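Local coordinates for protein importin subunit beta-1 (Saccharomyces cerevisiae, PDB 5OWU) that carries proteins into the nucleus together with importin alpha, the adaptor subunit that recognises the classical nuclear localization signal of the cargo, at residues 280-283 / 284-287; 828-831 / 832-835. All coordinates share one frame; numbering follows the deposited sequence.

Contact 1. Residues 280-283 / 284-287; sequences DKVA and SMTV
The opening turns of helix 280-306, in HEAT repeat 7, are marked by two hydroxyl residues, S284 and T286, that bond back to the carbonyls of D280 and A283. S284 reaches the carbonyl four residues earlier: its OG lies 2.7 Å from D280 O, and its own backbone N gives the regular helical bond to that oxygen at 2.9 Å. The two donors come from opposite faces of the D280 carbonyl plane, so one oxygen is gripped twice by one residue. T286 reaches only three residues back. Its OG1 sits between its backbone N and carbonyl carbon (chi1 72°), which brings it within 2.7 Å of A283 O. There it meets a lone pair in the carbonyl plane, while V287 N approaches nearly along the C=O axis at 2.9 Å. The small hydroxyl residues suit a helix here because each satisfies its polar group on the chain itself, T286 doing so in a buried place. M285 crosses K281 obliquely, its CE 3.7 Å from K281 CG and 4.4 Å from V282 CG2; the methyl end of the flexible thioether touches the aliphatic root of the lysine, and M285 also packs on I238 and F245 of helix 238-255. The carboxylate of D280 makes a salt bridge with R335, through OD1, and an acid at the start of a helix is probably favoured by the helix dipole; V282 N there bonds to N279 OD1. Compact A283 lies against L332 of helix 317-332, and branched V287 packs on that helix and on helix 347-362. This is the start of a helix in a HEAT-repeat stack, set against helices of the repeats before and after it, with serine and threonine hydroxyls bonded back to its own carbonyls.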
ATOM      1  N   ASP A 280       6.531  23.890 -15.109  1.00 50.65           N
ATOM      2  CA  ASP A 280       6.590  22.997 -13.955  1.00 43.43           C
ATOM      3  C   ASP A 280       6.216  21.567 -14.322  1.00 35.89           C
ATOM      4  O   ASP A 280       6.739  20.620 -13.725  1.00 38.12           O
ATOM      5  CB  ASP A 280       5.675  23.504 -12.835  1.00 37.09           C
ATOM      6  CG  ASP A 280       6.128  24.833 -12.259  1.00 48.60           C
ATOM      7  OD1 ASP A 280       7.278  25.246 -12.512  1.00 38.14           O
ATOM      8  OD2 ASP A 280       5.330  25.463 -11.540  1.00 43.36           O
ATOM      9  N   LYS A 281       5.323  21.385 -15.295  1.00 37.08           N
ATOM     10  CA  LYS A 281       4.907  20.036 -15.675  1.00 40.79           C
ATOM     11  C   LYS A 281       6.048  19.277 -16.355  1.00 36.54           C
ATOM     12  O   LYS A 281       6.309  18.106 -16.044  1.00 39.08           O
ATOM     13  CB  LYS A 281       3.678  20.117 -16.585  1.00 50.87           C
ATOM     14  CG  LYS A 281       3.245  18.799 -17.251  1.00 51.88           C
ATOM     15  CD  LYS A 281       2.300  17.998 -16.379  1.00 65.40           C
ATOM     16  CE  LYS A 281       1.699  16.827 -17.152  1.00 61.73           C
ATOM     17  NZ  LYS A 281       0.790  17.288 -18.243  1.00 69.74           N
ATOM     18  N   VAL A 282       6.735  19.930 -17.293  1.00 41.31           N
ATOM     19  CA  VAL A 282       7.867  19.302 -17.977  1.00 45.74           C
ATOM     20  C   VAL A 282       8.935  18.902 -16.962  1.00 35.13           C
ATOM     21  O   VAL A 282       9.353  17.730 -16.871  1.00 38.18           O
ATOM     22  CB  VAL A 282       8.435  20.260 -19.041  1.00 47.20           C
ATOM     23  CG1 VAL A 282       9.605  19.620 -19.787  1.00 50.53           C
ATOM     24  CG2 VAL A 282       7.337  20.694 -20.018  1.00 50.89           C
ATOM     25  N   ALA A 283       9.392  19.888 -16.183  1.00 36.02           N
ATOM     26  CA  ALA A 283      10.385  19.619 -15.155  1.00 42.00           C
ATOM     27  C   ALA A 283       9.940  18.463 -14.277  1.00 30.46           C
ATOM     28  O   ALA A 283      10.730  17.555 -13.985  1.00 32.23           O
ATOM     29  CB  ALA A 283      10.628  20.876 -14.319  1.00 43.24           C
ATOM     30  N   SER A 284       8.666  18.464 -13.872  1.00 32.21           N
ATOM     31  CA  SER A 284       8.145  17.377 -13.050  1.00 30.89           C
ATOM     32  C   SER A 284       8.342  16.032 -13.730  1.00 28.48           C
ATOM     33  O   SER A 284       8.684  15.041 -13.071  1.00 30.23           O
ATOM     34  CB  SER A 284       6.660  17.599 -12.750  1.00 41.66           C
ATOM     35  OG  SER A 284       6.475  18.696 -11.881  1.00 56.65           O
ATOM     36  N   MET A 285       8.125  15.976 -15.049  1.00 30.37           N
ATOM     37  CA  MET A 285       8.364  14.734 -15.786  1.00 44.51           C
ATOM     38  C   MET A 285       9.791  14.243 -15.582  1.00 34.98           C
ATOM     39  O   MET A 285      10.027  13.060 -15.277  1.00 34.39           O
ATOM     40  CB  MET A 285       8.111  14.935 -17.280  1.00 42.35           C
ATOM     41  CG  MET A 285       6.702  15.314 -17.655  1.00 36.16           C
ATOM     42  SD  MET A 285       6.607  15.582 -19.440  1.00 37.64           S
ATOM     43  CE  MET A 285       5.298  16.802 -19.517  1.00 50.29           C
ATOM     44  N   THR A 286      10.768  15.138 -15.770  1.00 36.26           N
ATOM     45  CA  THR A 286      12.156  14.694 -15.626  1.00 38.56           C
ATOM     46  C   THR A 286      12.428  14.234 -14.198  1.00 32.01           C
ATOM     47  O   THR A 286      13.110  13.220 -13.968  1.00 35.15           O
ATOM     48  CB  THR A 286      13.130  15.807 -16.025  1.00 35.81           C
ATOM     49  OG1 THR A 286      13.133  16.840 -15.032  1.00 51.54           O
ATOM     50  CG2 THR A 286      12.749  16.402 -17.368  1.00 49.21           C
ATOM     51  N   VAL A 287      11.874  14.959 -13.223  1.00 32.93           N
ATOM     52  CA  VAL A 287      12.056  14.578 -11.830  1.00 25.78           C
ATOM     53  C   VAL A 287      11.557  13.158 -11.607  1.00 26.23           C
ATOM     54  O   VAL A 287      12.254  12.324 -11.021  1.00 31.56           O
ATOM     55  CB  VAL A 287      11.352  15.584 -10.903  1.00 33.13           C
ATOM     56  CG1 VAL A 287      11.387  15.103  -9.454  1.00 28.90           C
ATOM     57  CG2 VAL A 287      12.012  16.943 -11.015  1.00 32.00           C
TER

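Contact 2. Residues 828-831 / 832-835; sequences IDYI and KRTR
A chi1 of -179° carries the ring of Y830 away from its own backbone N, and a chi1 of -57° at T834 holds OG1 beside the backbone N, so that ring and hydroxyl meet one turn apart. T834 OG1 stands 3.6 Å above one face of the Y830 ring, displaced toward its rim. The same hydroxyl donates to Y830 O at 3.0 Å, from above the carbonyl plane, and T834 N reaches that oxygen from the opposite face at 2.9 Å. A threonine fits because its hydroxyl is satisfied within the helix while the compact side chain packs against V803 and T844. R833 comes to the ring at its edge: NH2 lies near the ring plane, 3.6 Å from CD1, and the guanidinium is turned 55° against the ring. Beyond this helix R833 makes a cation-pi contact with Y793 and a weak bond to A787 O, while Y830 OH bonds to S799. An alanine in place of R833 is likely to leave Y793 without its cationic partner and to open a gap beside CD1 of the Y830 ring. Exposed K832 lies alongside I828, pointing the same way. Its NZ is 4.4 Å from D829 OD1, too far for a salt bridge, though the opposite charges probably still attract. Apolar I831 meets V803, and I828 rests on R852 and Q855. The helix is thus wedged, as HEAT-repeat helices are, between two layers: helices 776-788 and 796-812 of the repeat before, which receive Y830 and I831, and helix 842-860 of its own repeat.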
ATOM      1  N   ILE A 828      15.650 -27.742   8.241  1.00 49.59           N
ATOM      2  CA  ILE A 828      17.001 -27.459   8.727  1.00 51.22           C
ATOM      3  C   ILE A 828      17.470 -26.096   8.227  1.00 53.32           C
ATOM      4  O   ILE A 828      17.933 -25.247   9.003  1.00 49.25           O
ATOM      5  CB  ILE A 828      17.961 -28.583   8.292  1.00 51.10           C
ATOM      6  CG1 ILE A 828      17.579 -29.904   8.977  1.00 60.32           C
ATOM      7  CG2 ILE A 828      19.415 -28.212   8.594  1.00 59.37           C
ATOM      8  CD1 ILE A 828      17.969 -31.155   8.193  1.00 60.06           C
ATOM      9  N   ASP A 829      17.353 -25.868   6.917  1.00 53.11           N
ATOM     10  CA  ASP A 829      17.791 -24.605   6.333  1.00 51.19           C
ATOM     11  C   ASP A 829      17.052 -23.423   6.947  1.00 51.19           C
ATOM     12  O   ASP A 829      17.655 -22.374   7.200  1.00 41.85           O
ATOM     13  CB  ASP A 829      17.586 -24.634   4.818  1.00 56.23           C
ATOM     14  CG  ASP A 829      18.460 -25.669   4.130  1.00 67.04           C
ATOM     15  OD1 ASP A 829      19.422 -26.155   4.763  1.00 66.98           O
ATOM     16  OD2 ASP A 829      18.189 -25.989   2.952  1.00 69.48           O
ATOM     17  N   TYR A 830      15.746 -23.565   7.187  1.00 39.66           N
ATOM     18  CA  TYR A 830      14.982 -22.468   7.776  1.00 46.07           C
ATOM     19  C   TYR A 830      15.446 -22.176   9.198  1.00 41.82           C
ATOM     20  O   TYR A 830      15.641 -21.012   9.571  1.00 48.11           O
ATOM     21  CB  TYR A 830      13.490 -22.801   7.757  1.00 44.61           C
ATOM     22  CG  TYR A 830      12.625 -21.709   8.339  1.00 38.20           C
ATOM     23  CD1 TYR A 830      12.682 -20.416   7.839  1.00 49.12           C
ATOM     24  CD2 TYR A 830      11.743 -21.970   9.381  1.00 38.99           C
ATOM     25  CE1 TYR A 830      11.898 -19.415   8.360  1.00 43.85           C
ATOM     26  CE2 TYR A 830      10.952 -20.974   9.910  1.00 36.83           C
ATOM     27  CZ  TYR A 830      11.033 -19.699   9.393  1.00 43.62           C
ATOM     28  OH  TYR A 830      10.251 -18.698   9.908  1.00 39.11           O
ATOM     29  N   ILE A 831      15.628 -23.223  10.003  1.00 35.45           N
ATOM     30  CA  ILE A 831      16.166 -23.044  11.348  1.00 41.93           C
ATOM     31  C   ILE A 831      17.488 -22.295  11.288  1.00 53.69           C
ATOM     32  O   ILE A 831      17.742 -21.390  12.091  1.00 44.28           O
ATOM     33  CB  ILE A 831      16.319 -24.409  12.046  1.00 47.27           C
ATOM     34  CG1 ILE A 831      14.938 -25.036  12.276  1.00 37.68           C
ATOM     35  CG2 ILE A 831      17.070 -24.257  13.370  1.00 47.75           C
ATOM     36  CD1 ILE A 831      14.971 -26.456  12.820  1.00 42.80           C
ATOM     37  N   LYS A 832      18.346 -22.649  10.331  1.00 52.88           N
ATOM     38  CA  LYS A 832      19.673 -22.041  10.276  1.00 54.33           C
ATOM     39  C   LYS A 832      19.609 -20.587   9.819  1.00 52.56           C
ATOM     40  O   LYS A 832      20.311 -19.731  10.368  1.00 47.06           O
ATOM     41  CB  LYS A 832      20.575 -22.873   9.366  1.00 56.49           C
ATOM     42  CG  LYS A 832      21.094 -24.130  10.062  1.00 63.62           C
ATOM     43  CD  LYS A 832      21.071 -25.373   9.181  1.00 75.97           C
ATOM     44  CE  LYS A 832      22.391 -25.582   8.453  1.00 73.42           C
ATOM     45  NZ  LYS A 832      22.478 -26.946   7.860  1.00 81.04           N
ATOM     46  N   ARG A 833      18.769 -20.281   8.824  1.00 47.82           N
ATOM     47  CA  ARG A 833      18.598 -18.894   8.407  1.00 58.84           C
ATOM     48  C   ARG A 833      18.054 -18.044   9.547  1.00 58.29           C
ATOM     49  O   ARG A 833      18.473 -16.895   9.730  1.00 55.07           O
ATOM     50  CB  ARG A 833      17.661 -18.805   7.200  1.00 60.97           C
ATOM     51  CG  ARG A 833      18.145 -19.535   5.960  1.00 67.15           C
ATOM     52  CD  ARG A 833      17.529 -18.961   4.689  1.00 73.89           C
ATOM     53  NE  ARG A 833      16.107 -18.650   4.837  1.00 71.36           N
ATOM     54  CZ  ARG A 833      15.109 -19.489   4.566  1.00 77.12           C
ATOM     55  NH1 ARG A 833      15.352 -20.720   4.132  1.00 73.78           N
ATOM     56  NH2 ARG A 833      13.852 -19.095   4.737  1.00 79.26           N
ATOM     57  N   THR A 834      17.109 -18.588  10.316  1.00 58.37           N
ATOM     58  CA  THR A 834      16.542 -17.833  11.428  1.00 61.17           C
ATOM     59  C   THR A 834      17.549 -17.674  12.559  1.00 50.62           C
ATOM     60  O   THR A 834      17.561 -16.644  13.240  1.00 52.88           O
ATOM     61  CB  THR A 834      15.274 -18.520  11.936  1.00 49.40           C
ATOM     62  OG1 THR A 834      14.335 -18.655  10.860  1.00 50.77           O
ATOM     63  CG2 THR A 834      14.633 -17.713  13.053  1.00 51.87           C
ATOM     64  N   ARG A 835      18.398 -18.677  12.767  1.00 49.27           N
ATOM     65  CA  ARG A 835      19.391 -18.635  13.831  1.00 57.26           C
ATOM     66  C   ARG A 835      20.558 -17.718  13.486  1.00 69.83           C
ATOM     67  O   ARG A 835      21.194 -17.167  14.391  1.00 66.90           O
ATOM     68  CB  ARG A 835      19.890 -20.057  14.112  1.00 57.84           C
ATOM     69  CG  ARG A 835      21.071 -20.170  15.061  1.00 66.86           C
ATOM     70  CD  ARG A 835      20.750 -19.631  16.443  1.00 70.58           C
ATOM     71  NE  ARG A 835      21.884 -19.789  17.348  1.00 77.03           N
ATOM     72  CZ  ARG A 835      21.979 -19.219  18.545  1.00 80.66           C
ATOM     73  NH1 ARG A 835      21.007 -18.438  18.996  1.00 76.64           N
ATOM     74  NH2 ARG A 835      23.056 -19.425  19.292  1.00 76.60           N
TER

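How the contacts relate
From the N terminus, contact 1 comes first, at the start of helix 280-306 in HEAT repeat 7; contact 2 follows more than five hundred residues later, on helix 825-836 in HEAT repeat 19. Each lies within one continuous helix, so neither closes a loop, and they stand in series without nesting or crossing. The centres of contact 1 and contact 2 lie about 48 Å apart, and even the nearest atoms of contact 1 and contact 2 are about 35 Å apart. Contact 1 faces helix 238-255 of repeat 6 and helices 317-332 and 347-362 of repeat 8; contact 2 faces helices of repeat 18 and its partner helix 842-860. They thus bind neighbours at separate places along the superhelical solenoid.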